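Uncharacterized protein (Parabacteroides merdae, PDB 4R7F) is of unknown function, but carries a region related to the first domain of type 9 secretion system plug proteins, within a chain that has three immunoglobulin-like beta-sandwich domains. Local coordinates at residues Y377-P382 against D388-V393; T175-D180 against N206-T211; A62-S67 against T132-V137; I26-I31 against Q187-D192; E139-I144 against K170-T175. All coordinates share one frame; numbering follows the deposited sequence.

Interaction 1 of 5, residues Y377-P382 against D388-V393; sequences YVYYRP and DRLIGV
With CG opposite the carbonyl carbon (chi1 -72° and -63°), Tyr-377 and Tyr-379, which face the same side of a beta hairpin, each lean their ring along that face beneath a methyl group of the returning strand. Val-393 CG2 stands over the centre of the Tyr-377 ring, 3.8 Å from its centroid, a CH-pi contact almost on the ring normal. Leu-390 CD1 covers a face of Tyr-379 too, 3.9 Å from the centroid but offset toward the rim, and also touches the edge of Tyr-377 at CD2. The Tyr-379 hydroxyl goes on to Asn-115.

The hairpin, strands 373-380 and 389-397, is interrupted by a classic beta bulge: Ile-391 and Gly-392 both face Val-378. Val-378 O takes a good bond from Ile-391 N at 3.0 Å, nearly along the C=O axis, and a weak one from Gly-392 N. Beyond the bulge, Tyr-380 and Arg-389 pair through two backbone bonds.

On the other face, Tyr-380 and Arg-389 run side by side, the guanidinium NH1 at the edge of the ring; the charge itself is held by Glu-139. Near the turn, Asp-388 forms a salt bridge with Lys-182. Its OD1 lies 3.0 Å from Arg-381 CD, while Arg-381 NH1 stays 4.0 Å from that same oxygen, too far for a salt bridge.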
# COMPACT_ATOMS: atom_id res chain seq x y z
N TYR A 377 1.45 17.82 -3.56
CA TYR A 377 2.64 18.50 -4.02
C TYR A 377 2.70 19.84 -3.33
O TYR A 377 1.74 20.62 -3.42
CB TYR A 377 2.55 18.77 -5.53
CG TYR A 377 2.69 17.56 -6.44
CD1 TYR A 377 1.68 16.63 -6.56
CD2 TYR A 377 3.83 17.37 -7.18
CE1 TYR A 377 1.82 15.52 -7.40
CE2 TYR A 377 3.97 16.30 -8.02
CZ TYR A 377 2.96 15.38 -8.13
OH TYR A 377 3.14 14.31 -8.98
N VAL A 378 3.83 20.12 -2.70
CA VAL A 378 4.03 21.33 -1.96
C VAL A 378 5.14 22.13 -2.63
O VAL A 378 6.27 21.73 -2.60
CB VAL A 378 4.45 21.00 -0.52
CG1 VAL A 378 4.74 22.28 0.25
CG2 VAL A 378 3.36 20.18 0.18
N TYR A 379 4.78 23.27 -3.21
CA TYR A 379 5.68 24.16 -3.91
C TYR A 379 5.94 25.40 -3.06
O TYR A 379 5.08 25.84 -2.29
CB TYR A 379 5.05 24.61 -5.22
CG TYR A 379 4.81 23.51 -6.18
CD1 TYR A 379 5.78 23.12 -7.08
CD2 TYR A 379 3.63 22.81 -6.16
CE1 TYR A 379 5.55 22.09 -7.98
CE2 TYR A 379 3.41 21.76 -7.02
CZ TYR A 379 4.36 21.41 -7.94
OH TYR A 379 4.12 20.33 -8.79
N TYR A 380 7.14 25.97 -3.19
CA TYR A 380 7.57 27.01 -2.25
C TYR A 380 8.09 28.16 -3.05
O TYR A 380 8.98 27.96 -3.89
CB TYR A 380 8.69 26.51 -1.35
CG TYR A 380 9.43 27.56 -0.52
CD1 TYR A 380 8.75 28.35 0.40
CD2 TYR A 380 10.82 27.67 -0.55
CE1 TYR A 380 9.41 29.26 1.23
CE2 TYR A 380 11.51 28.59 0.27
CZ TYR A 380 10.79 29.39 1.15
OH TYR A 380 11.39 30.31 1.97
N ARG A 381 7.53 29.35 -2.79
CA ARG A 381 8.02 30.57 -3.42
C ARG A 381 7.94 31.83 -2.59
O ARG A 381 6.93 32.54 -2.59
CB ARG A 381 7.31 30.80 -4.72
CG ARG A 381 8.02 31.85 -5.52
CD ARG A 381 7.64 31.73 -6.95
NE ARG A 381 8.05 32.91 -7.66
CZ ARG A 381 7.70 33.15 -8.91
NH1 ARG A 381 6.97 32.27 -9.59
NH2 ARG A 381 8.11 34.27 -9.48
N PRO A 382 9.03 32.12 -1.88
CA PRO A 382 9.07 33.34 -1.05
C PRO A 382 9.22 34.58 -1.92
O PRO A 382 9.59 34.45 -3.08
CB PRO A 382 10.32 33.12 -0.19
CG PRO A 382 11.25 32.35 -1.09
CD PRO A 382 10.35 31.48 -1.98
N ASP A 388 9.06 28.42 -8.66
CA ASP A 388 8.44 27.56 -7.67
C ASP A 388 9.28 26.30 -7.48
O ASP A 388 9.37 25.45 -8.37
CB ASP A 388 7.05 27.13 -8.13
CG ASP A 388 6.01 28.23 -8.05
OD1 ASP A 388 6.12 29.12 -7.20
OD2 ASP A 388 5.05 28.19 -8.84
N ARG A 389 9.86 26.19 -6.28
CA ARG A 389 10.51 24.95 -5.84
C ARG A 389 9.49 23.97 -5.34
O ARG A 389 8.48 24.36 -4.75
CB ARG A 389 11.51 25.24 -4.73
CG ARG A 389 12.69 26.06 -5.20
CD ARG A 389 13.40 26.73 -4.04
NE ARG A 389 14.08 25.74 -3.19
CZ ARG A 389 14.64 26.04 -2.02
NH1 ARG A 389 14.54 27.26 -1.53
NH2 ARG A 389 15.27 25.12 -1.31
N LEU A 390 9.78 22.70 -5.57
CA LEU A 390 8.97 21.64 -5.08
C LEU A 390 9.71 21.06 -3.87
O LEU A 390 10.70 20.36 -4.03
CB LEU A 390 8.77 20.62 -6.20
CG LEU A 390 8.02 19.34 -5.85
CD1 LEU A 390 6.67 19.70 -5.27
CD2 LEU A 390 7.85 18.39 -7.03
N ILE A 391 9.22 21.38 -2.68
CA ILE A 391 9.92 21.08 -1.44
C ILE A 391 9.37 19.87 -0.69
O ILE A 391 9.94 19.39 0.28
CB ILE A 391 9.97 22.31 -0.50
CG1 ILE A 391 8.59 22.80 -0.06
CG2 ILE A 391 10.77 23.43 -1.14
CD1 ILE A 391 8.64 23.69 1.16
N GLY A 392 8.25 19.36 -1.17
CA GLY A 392 7.69 18.15 -0.62
C GLY A 392 6.63 17.56 -1.52
O GLY A 392 5.87 18.28 -2.20
N VAL A 393 6.54 16.23 -1.49
CA VAL A 393 5.53 15.54 -2.24
C VAL A 393 5.29 14.22 -1.58
O VAL A 393 6.20 13.64 -1.04
CB VAL A 393 5.97 15.40 -3.72
CG1 VAL A 393 7.24 14.59 -3.83
CG2 VAL A 393 4.87 14.74 -4.53

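Interaction 2 of 5, residues T175-D180 against N206-T211; sequences TYPQTD and NQISYT
The short helix 177-180 leans on strand 207-219 of an antiparallel four-stranded sheet through Pro-177 and Ile-208. Pro-177 CB comes to 3.8 Å from Ile-208 CD1, and Pro-177 CG lies 4.0 Å from both CG1 and CD1 of the same isoleucine, so the end of the aliphatic chain slants across the edge of the pyrrolidine ring. Ile-208 places CG1 opposite its carbonyl carbon (chi1 -51°), which brings CG1 to the proline, and chi2 of 140° sets CD1 against Pro-177 CB.

Pro-177 follows the N-cap residue Tyr-176 of the helix, whose carbonyl oxygen accepts from both Thr-179 N and Asp-180 N. Leu-181, at the start of the next strand, also packs on Ile-208 and Tyr-210.

The polar part of the contact runs through a water. It donates to Pro-177 O at 2.9 Å and lies 2.5 Å from Tyr-210 OH, in the plane of the phenol ring, bridging two oxygens that are themselves 4.3 Å apart. Two residues along from Ile-208, the Tyr-210 ring lies nearly parallel to that of Phe-165.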
# COMPACT_ATOMS: atom_id res chain seq x y z
N THR A 175 8.40 31.32 7.06
CA THR A 175 7.78 32.38 7.84
C THR A 175 6.29 32.60 7.52
O THR A 175 5.50 32.64 8.44
CB THR A 175 8.55 33.70 7.72
OG1 THR A 175 9.95 33.43 7.87
CG2 THR A 175 8.11 34.66 8.78
N TYR A 176 5.93 32.69 6.24
CA TYR A 176 4.55 32.98 5.83
C TYR A 176 4.06 31.93 4.84
O TYR A 176 3.92 32.18 3.66
CB TYR A 176 4.42 34.37 5.20
CG TYR A 176 4.70 35.56 6.11
CD1 TYR A 176 3.70 36.13 6.93
CD2 TYR A 176 5.97 36.15 6.12
CE1 TYR A 176 3.98 37.21 7.73
CE2 TYR A 176 6.25 37.23 6.89
CZ TYR A 176 5.28 37.77 7.70
OH TYR A 176 5.66 38.86 8.45
N PRO A 177 3.75 30.75 5.33
CA PRO A 177 3.34 29.70 4.41
C PRO A 177 1.99 29.94 3.74
O PRO A 177 1.71 29.33 2.70
CB PRO A 177 3.29 28.44 5.29
CG PRO A 177 3.12 28.95 6.65
CD PRO A 177 3.82 30.28 6.71
N GLN A 178 1.18 30.82 4.28
CA GLN A 178 -0.15 31.04 3.72
C GLN A 178 -0.00 31.78 2.37
O GLN A 178 -0.84 31.66 1.47
CB GLN A 178 -1.07 31.78 4.72
CG GLN A 178 -0.55 33.11 5.25
CD GLN A 178 0.35 33.00 6.49
OE1 GLN A 178 1.50 32.59 6.42
NE2 GLN A 178 -0.16 33.43 7.62
N THR A 179 1.12 32.46 2.22
CA THR A 179 1.46 33.23 1.02
C THR A 179 2.48 32.49 0.18
O THR A 179 2.39 32.51 -1.02
CB THR A 179 2.18 34.56 1.38
OG1 THR A 179 1.73 35.06 2.63
CG2 THR A 179 1.92 35.59 0.33
N ASP A 180 3.51 31.91 0.80
CA ASP A 180 4.68 31.39 0.06
C ASP A 180 4.59 29.93 -0.39
O ASP A 180 5.46 29.47 -1.12
CB ASP A 180 5.95 31.51 0.90
CG ASP A 180 6.26 32.92 1.32
OD1 ASP A 180 5.68 33.91 0.79
OD2 ASP A 180 7.10 33.02 2.22
N ASN A 206 6.55 24.98 13.35
CA ASN A 206 7.09 23.77 12.75
C ASN A 206 6.00 22.82 12.21
O ASN A 206 6.24 21.61 12.00
CB ASN A 206 7.98 23.03 13.77
CG ASN A 206 7.27 22.74 15.08
OD1 ASN A 206 6.03 22.66 15.13
ND2 ASN A 206 8.06 22.55 16.18
N GLN A 207 4.82 23.36 11.97
CA GLN A 207 3.74 22.54 11.45
C GLN A 207 2.66 23.36 10.86
O GLN A 207 2.20 24.28 11.49
CB GLN A 207 3.12 21.67 12.53
CG GLN A 207 2.30 20.59 11.89
CD GLN A 207 1.84 19.53 12.88
OE1 GLN A 207 1.13 19.85 13.86
NE2 GLN A 207 2.21 18.26 12.62
N ILE A 208 2.29 23.03 9.63
CA ILE A 208 1.25 23.73 8.91
C ILE A 208 0.17 22.72 8.60
O ILE A 208 0.42 21.74 7.91
CB ILE A 208 1.77 24.34 7.61
CG1 ILE A 208 3.03 25.18 7.89
CG2 ILE A 208 0.71 25.25 6.98
CD1 ILE A 208 4.10 25.04 6.82
N SER A 209 -1.03 22.96 9.11
CA SER A 209 -2.09 21.97 8.99
C SER A 209 -3.14 22.39 7.96
O SER A 209 -3.61 23.54 8.01
CB SER A 209 -2.73 21.74 10.37
OG SER A 209 -3.88 20.90 10.27
N TYR A 210 -3.46 21.48 7.03
CA TYR A 210 -4.51 21.71 6.02
C TYR A 210 -5.54 20.64 6.22
O TYR A 210 -5.72 19.74 5.41
CB TYR A 210 -3.98 21.60 4.58
CG TYR A 210 -2.94 22.61 4.22
CD1 TYR A 210 -1.63 22.46 4.62
CD2 TYR A 210 -3.28 23.77 3.53
CE1 TYR A 210 -0.67 23.41 4.33
CE2 TYR A 210 -2.31 24.71 3.20
CZ TYR A 210 -1.01 24.54 3.61
OH TYR A 210 -0.04 25.48 3.30
N THR A 211 -6.17 20.70 7.36
CA THR A 211 -7.09 19.68 7.81
C THR A 211 -8.43 20.36 7.92
O THR A 211 -8.48 21.50 8.28
CB THR A 211 -6.63 19.14 9.16
OG1 THR A 211 -5.34 18.53 8.98
CG2 THR A 211 -7.55 18.08 9.65
O HOH W 1 -0.61 27.61 2.16

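Interaction 3 of 5, residues A62-S67 against T132-V137; sequences ADWTQS and TACFSV
Trp-64 drives the far end of its indole against strand 129-138, and the six-membered ring meets three consecutive residues there. Cys-134 approaches obliquely: its SG is 4.2 Å from the centroid of that ring and 39° off the normal, a sulfur-aromatic contact whose shortest reach is 3.5 Å from SG to Trp-64 CZ3. Cys-134 CB is on the same side of the indole plane as SG, 3.6 Å from Trp-64 CH2. The next residue offers its backbone: Phe-135 O sits at the indole edge, near the ring plane, 3.4 Å from Trp-64 CH2, while the phenyl group of Phe-135 starts off away from the tryptophan. Ser-136 OG, bonded to Asn-115, is 3.7 Å from Trp-64 CZ2.

The loop that carries the tryptophan is pinned just beside it. Asp-63 OD1 accepts from Thr-65 N, an Asx turn, and from Thr-65 OG1 at 2.7 Å; the hydroxyl arrives on the syn side of the carboxylate, the amide from above its plane. With CG opposite the carbonyl carbon (chi1 -76°), Trp-64 points its benzo ring at the sheet. Thus the loop after strand 53-60 is fastened to a strand of the beta sandwich in the plug-protein-related region. Arg-191 adds a cation-pi contact to the indole. The electropositive C-H rim meets a carbonyl oxygen, so Phe-135 O is probably favourably placed even without a conventional donor.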
# COMPACT_ATOMS: atom_id res chain seq x y z
N ALA A 62 4.44 25.96 -10.34
CA ALA A 62 3.58 25.02 -9.66
C ALA A 62 2.33 24.68 -10.47
O ALA A 62 1.91 23.53 -10.49
CB ALA A 62 3.18 25.56 -8.31
N ASP A 63 1.76 25.68 -11.14
CA ASP A 63 0.54 25.49 -11.93
C ASP A 63 0.78 24.99 -13.36
O ASP A 63 -0.14 24.93 -14.16
CB ASP A 63 -0.31 26.77 -11.96
CG ASP A 63 0.33 27.93 -12.74
OD1 ASP A 63 1.49 27.83 -13.17
OD2 ASP A 63 -0.34 28.96 -12.89
N TRP A 64 2.00 24.58 -13.66
CA TRP A 64 2.38 23.99 -14.96
C TRP A 64 2.34 24.98 -16.12
O TRP A 64 2.27 24.57 -17.26
CB TRP A 64 1.56 22.72 -15.25
CG TRP A 64 2.03 21.57 -14.46
CD1 TRP A 64 1.48 21.08 -13.29
CD2 TRP A 64 3.17 20.76 -14.73
NE1 TRP A 64 2.22 20.01 -12.83
CE2 TRP A 64 3.26 19.79 -13.70
CE3 TRP A 64 4.14 20.76 -15.73
CZ2 TRP A 64 4.25 18.83 -13.67
CZ3 TRP A 64 5.13 19.79 -15.70
CH2 TRP A 64 5.17 18.83 -14.68
N THR A 65 2.38 26.27 -15.80
CA THR A 65 2.77 27.27 -16.77
C THR A 65 4.29 27.39 -16.72
O THR A 65 4.91 27.13 -15.68
CB THR A 65 2.20 28.66 -16.45
OG1 THR A 65 2.69 29.12 -15.19
CG2 THR A 65 0.70 28.66 -16.44
N GLN A 66 4.89 27.82 -17.83
CA GLN A 66 6.35 27.95 -17.94
C GLN A 66 6.92 28.99 -16.98
O GLN A 66 6.37 30.09 -16.85
CB GLN A 66 6.75 28.32 -19.35
CG GLN A 66 8.24 28.25 -19.60
CD GLN A 66 8.59 28.41 -21.08
OE1 GLN A 66 7.73 28.56 -21.94
NE2 GLN A 66 9.86 28.39 -21.37
N SER A 67 8.01 28.65 -16.30
CA SER A 67 8.61 29.59 -15.37
C SER A 67 9.43 30.61 -16.19
O SER A 67 9.60 30.46 -17.39
CB SER A 67 9.48 28.86 -14.34
OG SER A 67 10.71 28.49 -14.90
N THR A 132 4.24 16.04 -25.30
CA THR A 132 4.81 16.56 -24.08
C THR A 132 4.71 15.49 -22.99
O THR A 132 3.67 14.86 -22.84
CB THR A 132 4.02 17.81 -23.70
OG1 THR A 132 4.10 18.72 -24.79
CG2 THR A 132 4.58 18.48 -22.48
N ALA A 133 5.80 15.23 -22.28
CA ALA A 133 5.79 14.36 -21.11
C ALA A 133 6.20 15.14 -19.88
O ALA A 133 7.21 15.83 -19.90
CB ALA A 133 6.70 13.19 -21.30
N CYS A 134 5.40 15.05 -18.83
CA CYS A 134 5.54 15.91 -17.66
C CYS A 134 5.84 15.09 -16.40
O CYS A 134 5.21 14.06 -16.17
CB CYS A 134 4.23 16.68 -17.43
SG CYS A 134 3.93 18.05 -18.54
N PHE A 135 6.78 15.58 -15.59
CA PHE A 135 7.17 14.96 -14.33
C PHE A 135 7.71 16.05 -13.42
O PHE A 135 7.97 17.19 -13.84
CB PHE A 135 8.23 13.86 -14.53
CG PHE A 135 9.53 14.36 -15.09
CD1 PHE A 135 9.74 14.44 -16.45
CD2 PHE A 135 10.55 14.79 -14.23
CE1 PHE A 135 10.93 14.94 -16.96
CE2 PHE A 135 11.74 15.30 -14.73
CZ PHE A 135 11.93 15.37 -16.10
N SER A 136 7.85 15.71 -12.15
CA SER A 136 8.34 16.69 -11.20
C SER A 136 9.60 16.20 -10.50
O SER A 136 9.82 14.99 -10.34
CB SER A 136 7.26 16.98 -10.17
OG SER A 136 6.10 17.57 -10.75
N VAL A 137 10.39 17.16 -10.05
CA VAL A 137 11.62 16.90 -9.35
C VAL A 137 11.55 17.57 -8.00
O VAL A 137 11.39 18.81 -7.92
CB VAL A 137 12.79 17.48 -10.13
CG1 VAL A 137 14.06 17.40 -9.31
CG2 VAL A 137 12.93 16.75 -11.46

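Interaction 4 of 5, residues I26-I31 against Q187-D192; sequences ISEPYI and QDNRRD
Glu-28 and Asn-189 make the close part of this contact with a single hydrogen bond. Asn-189 ND2 donates to Glu-28 OE1 at 3.1 Å, with an N-H...O angle of 156°. The oxygen lies in the amide plane, and the bond reaches it on its syn side, 24° out of the carboxylate plane; the two groups are nearly coplanar. Glu-28 gets there by bending at chi2 (-67°), which swings its carboxylate toward the asparagine.

Around that bond the fit is looser. The amide oxygen only brushes the proline ring, Asn-189 OD1 lying 3.7 Å from Pro-29 CD, and it bonds to a Tris molecule, probably from the crystallisation liquor. Glu-28 is buried, whereas Asn-189 and Pro-29 are partly exposed. Glu-28 OE2 has a weak, long ion pair with Arg-273. An alanine in place of Asn-189 would remove the amide, and Glu-28 OE1 would probably be left without this donor and its carboxylate freer to turn.

Asn-189 is presented by a type I' turn from Gln-187 to Arg-190, closed by Arg-190 N to Gln-187 O at 2.9 Å. Across from it, Pro-29 is the centre of an inverse gamma turn, so two tight turns distant in sequence meet through their side chains.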
# COMPACT_ATOMS: atom_id res chain seq x y z
N ILE A 26 4.84 0.19 -10.50
CA ILE A 26 3.80 1.15 -10.14
C ILE A 26 4.55 2.38 -9.66
O ILE A 26 5.40 2.27 -8.78
CB ILE A 26 2.96 0.65 -8.94
CG1 ILE A 26 2.26 -0.67 -9.26
CG2 ILE A 26 1.98 1.71 -8.45
CD1 ILE A 26 1.34 -0.63 -10.44
N SER A 27 4.28 3.55 -10.21
CA SER A 27 4.99 4.70 -9.70
C SER A 27 4.26 5.99 -9.84
O SER A 27 3.13 6.02 -10.31
CB SER A 27 6.42 4.78 -10.27
OG SER A 27 6.39 4.99 -11.65
N GLU A 28 4.88 7.03 -9.32
CA GLU A 28 4.42 8.37 -9.51
C GLU A 28 5.41 9.13 -10.35
O GLU A 28 6.62 8.84 -10.33
CB GLU A 28 4.24 9.03 -8.16
CG GLU A 28 3.36 8.25 -7.20
CD GLU A 28 1.90 8.15 -7.61
OE1 GLU A 28 1.39 9.05 -8.31
OE2 GLU A 28 1.27 7.18 -7.19
N PRO A 29 4.93 10.13 -11.08
CA PRO A 29 5.81 10.90 -11.97
C PRO A 29 6.61 11.97 -11.23
O PRO A 29 6.47 13.15 -11.53
CB PRO A 29 4.81 11.53 -12.95
CG PRO A 29 3.58 11.77 -12.10
CD PRO A 29 3.55 10.65 -11.09
N TYR A 30 7.37 11.55 -10.23
CA TYR A 30 8.33 12.42 -9.59
C TYR A 30 9.55 11.66 -9.10
O TYR A 30 9.47 10.45 -8.74
CB TYR A 30 7.72 13.25 -8.44
CG TYR A 30 6.92 12.50 -7.42
CD1 TYR A 30 7.53 11.86 -6.35
CD2 TYR A 30 5.53 12.45 -7.50
CE1 TYR A 30 6.78 11.16 -5.39
CE2 TYR A 30 4.76 11.75 -6.55
CZ TYR A 30 5.39 11.10 -5.50
OH TYR A 30 4.62 10.44 -4.55
N ILE A 31 10.66 12.39 -9.07
CA ILE A 31 11.91 11.94 -8.49
C ILE A 31 12.57 13.03 -7.64
O ILE A 31 12.22 14.21 -7.72
CB ILE A 31 12.88 11.48 -9.58
CG1 ILE A 31 13.17 12.60 -10.57
CG2 ILE A 31 12.27 10.31 -10.33
CD1 ILE A 31 14.28 12.27 -11.57
N GLN A 187 -6.13 13.48 -7.41
CA GLN A 187 -6.73 12.18 -7.21
C GLN A 187 -6.43 11.32 -8.40
O GLN A 187 -6.62 11.76 -9.55
CB GLN A 187 -8.25 12.31 -7.07
CG GLN A 187 -9.01 11.05 -6.75
CD GLN A 187 -10.52 11.25 -6.79
OE1 GLN A 187 -11.03 11.94 -7.64
NE2 GLN A 187 -11.25 10.63 -5.86
N ASP A 188 -5.94 10.10 -8.15
CA ASP A 188 -5.65 9.11 -9.21
C ASP A 188 -4.96 9.74 -10.43
O ASP A 188 -5.31 9.47 -11.58
CB ASP A 188 -6.92 8.32 -9.61
CG ASP A 188 -7.58 7.62 -8.43
OD1 ASP A 188 -6.85 7.22 -7.51
OD2 ASP A 188 -8.82 7.49 -8.39
N ASN A 189 -3.97 10.60 -10.16
CA ASN A 189 -3.19 11.24 -11.20
C ASN A 189 -3.98 12.03 -12.26
O ASN A 189 -3.55 12.13 -13.41
CB ASN A 189 -2.26 10.18 -11.83
CG ASN A 189 -1.03 9.93 -10.94
OD1 ASN A 189 -0.18 10.80 -10.78
ND2 ASN A 189 -0.99 8.77 -10.32
N ARG A 190 -5.13 12.57 -11.85
CA ARG A 190 -6.02 13.31 -12.74
C ARG A 190 -5.81 14.77 -12.47
O ARG A 190 -5.82 15.22 -11.30
CB ARG A 190 -7.48 12.98 -12.45
CG ARG A 190 -7.92 11.63 -12.98
CD ARG A 190 -9.28 11.19 -12.42
NE ARG A 190 -10.30 12.22 -12.64
CZ ARG A 190 -11.50 12.20 -12.08
NH1 ARG A 190 -11.84 11.23 -11.25
NH2 ARG A 190 -12.37 13.15 -12.36
N ARG A 191 -5.64 15.53 -13.54
CA ARG A 191 -5.60 16.98 -13.43
C ARG A 191 -6.95 17.60 -13.48
O ARG A 191 -7.13 18.67 -12.96
CB ARG A 191 -4.76 17.59 -14.52
CG ARG A 191 -3.28 17.26 -14.32
CD ARG A 191 -2.44 18.34 -14.94
NE ARG A 191 -1.03 17.98 -15.00
CZ ARG A 191 -0.10 18.74 -15.57
NH1 ARG A 191 -0.43 19.89 -16.16
NH2 ARG A 191 1.17 18.34 -15.58
N ASP A 192 -7.91 16.94 -14.10
CA ASP A 192 -9.20 17.58 -14.34
C ASP A 192 -9.94 17.98 -13.06
O ASP A 192 -10.63 19.01 -13.05
CB ASP A 192 -10.08 16.67 -15.20
CG ASP A 192 -10.49 15.39 -14.47
OD1 ASP A 192 -9.67 14.47 -14.37
OD2 ASP A 192 -11.66 15.30 -14.03

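Interaction 5 of 5, residues E139-I144 against K170-T175; sequences EPVVNI and KNFPIT. With GOL (glycerol), chain B.
Val-141 and Phe-172 bring two irregular backbone segments to 6.1 Å between their CA atoms, with Val-141 O 3.4 Å from Phe-172 CB. One segment leads through an inverse gamma turn centred on Pro-140 into strand 143-149, an outer strand of a four-stranded antiparallel sheet; the other is the loop that leaves its neighbour, strand 160-168.

Val-141 CG2 sits over one face of the Phe-172 ring, 3.5 Å from the centroid and 15° off the normal, a close CH-pi contact shifted toward the CG and CD1 rim. Phe-172 sets CG opposite its backbone N (chi1 -165°), sending the ring across toward the valine. Val-142 CG1 adds a touch on the root of the side chain, 3.9 Å from Phe-172 CB. The ring also meets Tyr-380 edge-to-face, so it joins the loop to the hairpin strand 373-380. A serine here would take away the ring, and Val-141 CG2 would probably lose its aromatic cover while Tyr-380 lost its edge-to-face partner.

This is a surface contact, and a glycerol, probably from the crystallisation liquor, bridges the two backbones: its O1 donates to Val-141 O at 2.9 Å and accepts from Asn-171 N at 3.2 Å.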
# COMPACT_ATOMS: atom_id res chain seq x y z
N GLU A 139 12.99 18.42 -4.04
CA GLU A 139 14.04 18.55 -3.02
C GLU A 139 13.34 18.42 -1.69
O GLU A 139 12.76 19.37 -1.18
CB GLU A 139 14.81 19.88 -3.12
CG GLU A 139 13.95 21.12 -3.26
CD GLU A 139 14.73 22.41 -3.46
OE1 GLU A 139 15.66 22.65 -2.67
OE2 GLU A 139 14.38 23.19 -4.39
N PRO A 140 13.33 17.22 -1.14
CA PRO A 140 12.41 16.92 -0.05
C PRO A 140 12.87 17.44 1.30
O PRO A 140 13.36 16.70 2.13
CB PRO A 140 12.36 15.39 -0.06
CG PRO A 140 13.73 15.00 -0.53
CD PRO A 140 14.06 16.02 -1.60
N VAL A 141 12.62 18.71 1.55
CA VAL A 141 13.02 19.35 2.79
C VAL A 141 11.90 19.47 3.83
O VAL A 141 12.15 19.93 4.93
CB VAL A 141 13.65 20.73 2.50
CG1 VAL A 141 14.96 20.54 1.75
CG2 VAL A 141 12.68 21.64 1.75
N VAL A 142 10.68 19.08 3.48
CA VAL A 142 9.64 18.97 4.45
C VAL A 142 9.00 17.57 4.33
O VAL A 142 9.10 16.92 3.29
CB VAL A 142 8.58 20.07 4.28
CG1 VAL A 142 9.22 21.45 4.31
CG2 VAL A 142 7.79 19.88 2.99
N ASN A 143 8.35 17.13 5.40
CA ASN A 143 7.71 15.82 5.49
C ASN A 143 6.21 16.11 5.51
O ASN A 143 5.78 17.12 6.08
CB ASN A 143 8.27 15.09 6.76
CG ASN A 143 7.30 14.11 7.39
OD1 ASN A 143 6.47 14.51 8.21
ND2 ASN A 143 7.42 12.82 7.07
N ILE A 144 5.41 15.26 4.87
CA ILE A 144 3.98 15.46 4.84
C ILE A 144 3.30 14.27 5.49
O ILE A 144 3.47 13.14 5.02
CB ILE A 144 3.48 15.60 3.39
CG1 ILE A 144 4.16 16.78 2.67
CG2 ILE A 144 1.97 15.79 3.37
CD1 ILE A 144 3.85 16.85 1.17
N LYS A 170 10.10 21.50 10.66
CA LYS A 170 11.06 21.88 11.69
C LYS A 170 12.44 22.22 11.08
O LYS A 170 13.08 23.17 11.51
CB LYS A 170 11.22 20.76 12.73
CG LYS A 170 12.23 21.11 13.83
CD LYS A 170 12.26 20.15 15.02
CE LYS A 170 12.70 18.73 14.64
NZ LYS A 170 14.01 18.55 13.95
N ASN A 171 12.86 21.45 10.09
CA ASN A 171 14.13 21.64 9.44
C ASN A 171 14.05 22.47 8.17
O ASN A 171 15.05 22.62 7.50
CB ASN A 171 14.78 20.28 9.17
CG ASN A 171 15.13 19.54 10.46
OD1 ASN A 171 15.26 20.16 11.51
ND2 ASN A 171 15.26 18.22 10.38
N PHE A 172 12.90 23.06 7.87
CA PHE A 172 12.82 24.01 6.75
C PHE A 172 11.81 25.10 7.10
O PHE A 172 10.72 25.14 6.54
CB PHE A 172 12.47 23.30 5.44
CG PHE A 172 12.71 24.13 4.22
CD1 PHE A 172 13.99 24.24 3.69
CD2 PHE A 172 11.66 24.82 3.60
CE1 PHE A 172 14.23 25.02 2.56
CE2 PHE A 172 11.90 25.60 2.48
CZ PHE A 172 13.18 25.70 1.96
N PRO A 173 12.15 25.96 8.07
CA PRO A 173 11.17 26.90 8.55
C PRO A 173 10.71 27.80 7.42
O PRO A 173 11.50 28.10 6.52
CB PRO A 173 11.93 27.68 9.62
CG PRO A 173 12.98 26.71 10.11
CD PRO A 173 13.41 26.04 8.84
N ILE A 174 9.42 28.12 7.42
CA ILE A 174 8.82 29.01 6.42
C ILE A 174 7.99 30.06 7.15
O ILE A 174 6.98 29.74 7.79
CB ILE A 174 7.91 28.25 5.45
CG1 ILE A 174 8.70 27.26 4.62
CG2 ILE A 174 7.20 29.19 4.50
CD1 ILE A 174 7.86 26.12 4.11
N THR A 175 8.40 31.32 7.06
CA THR A 175 7.78 32.38 7.84
C THR A 175 6.29 32.60 7.52
O THR A 175 5.50 32.64 8.44
CB THR A 175 8.55 33.70 7.72
OG1 THR A 175 9.95 33.43 7.87
CG2 THR A 175 8.11 34.66 8.78
C1 GOL B . 11.76 18.37 7.60
O1 GOL B . 11.47 19.80 7.74
C2 GOL B . 11.93 17.66 8.95
O2 GOL B . 10.84 18.08 9.75
C3 GOL B . 11.91 16.12 8.95
O3 GOL B . 12.54 15.61 10.15

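How the interactions relate
Interaction 1 is the most extensive and lies buried, a backbone-bonded hairpin that touches all four others. Interactions 2 and 3 are also buried but small, side chains set against a strand: an aliphatic pair with a water in one, an indole on a cysteine in the other. Interaction 4 is partly buried and polar; interaction 5 lies at the surface, mostly a valine methyl on a phenylalanine face. Strands 30-32 and 129-138 are neighbours in one sheet, linking interactions 3 and 4 through Ser-136, Pro-29 and Ile-31. Interactions 2 and 5 share Thr-175, reach another sheet and both touch the second subunit. A probable backbone bond, Glu-139 N to Leu-390 O, ties interaction 5 to interaction 1.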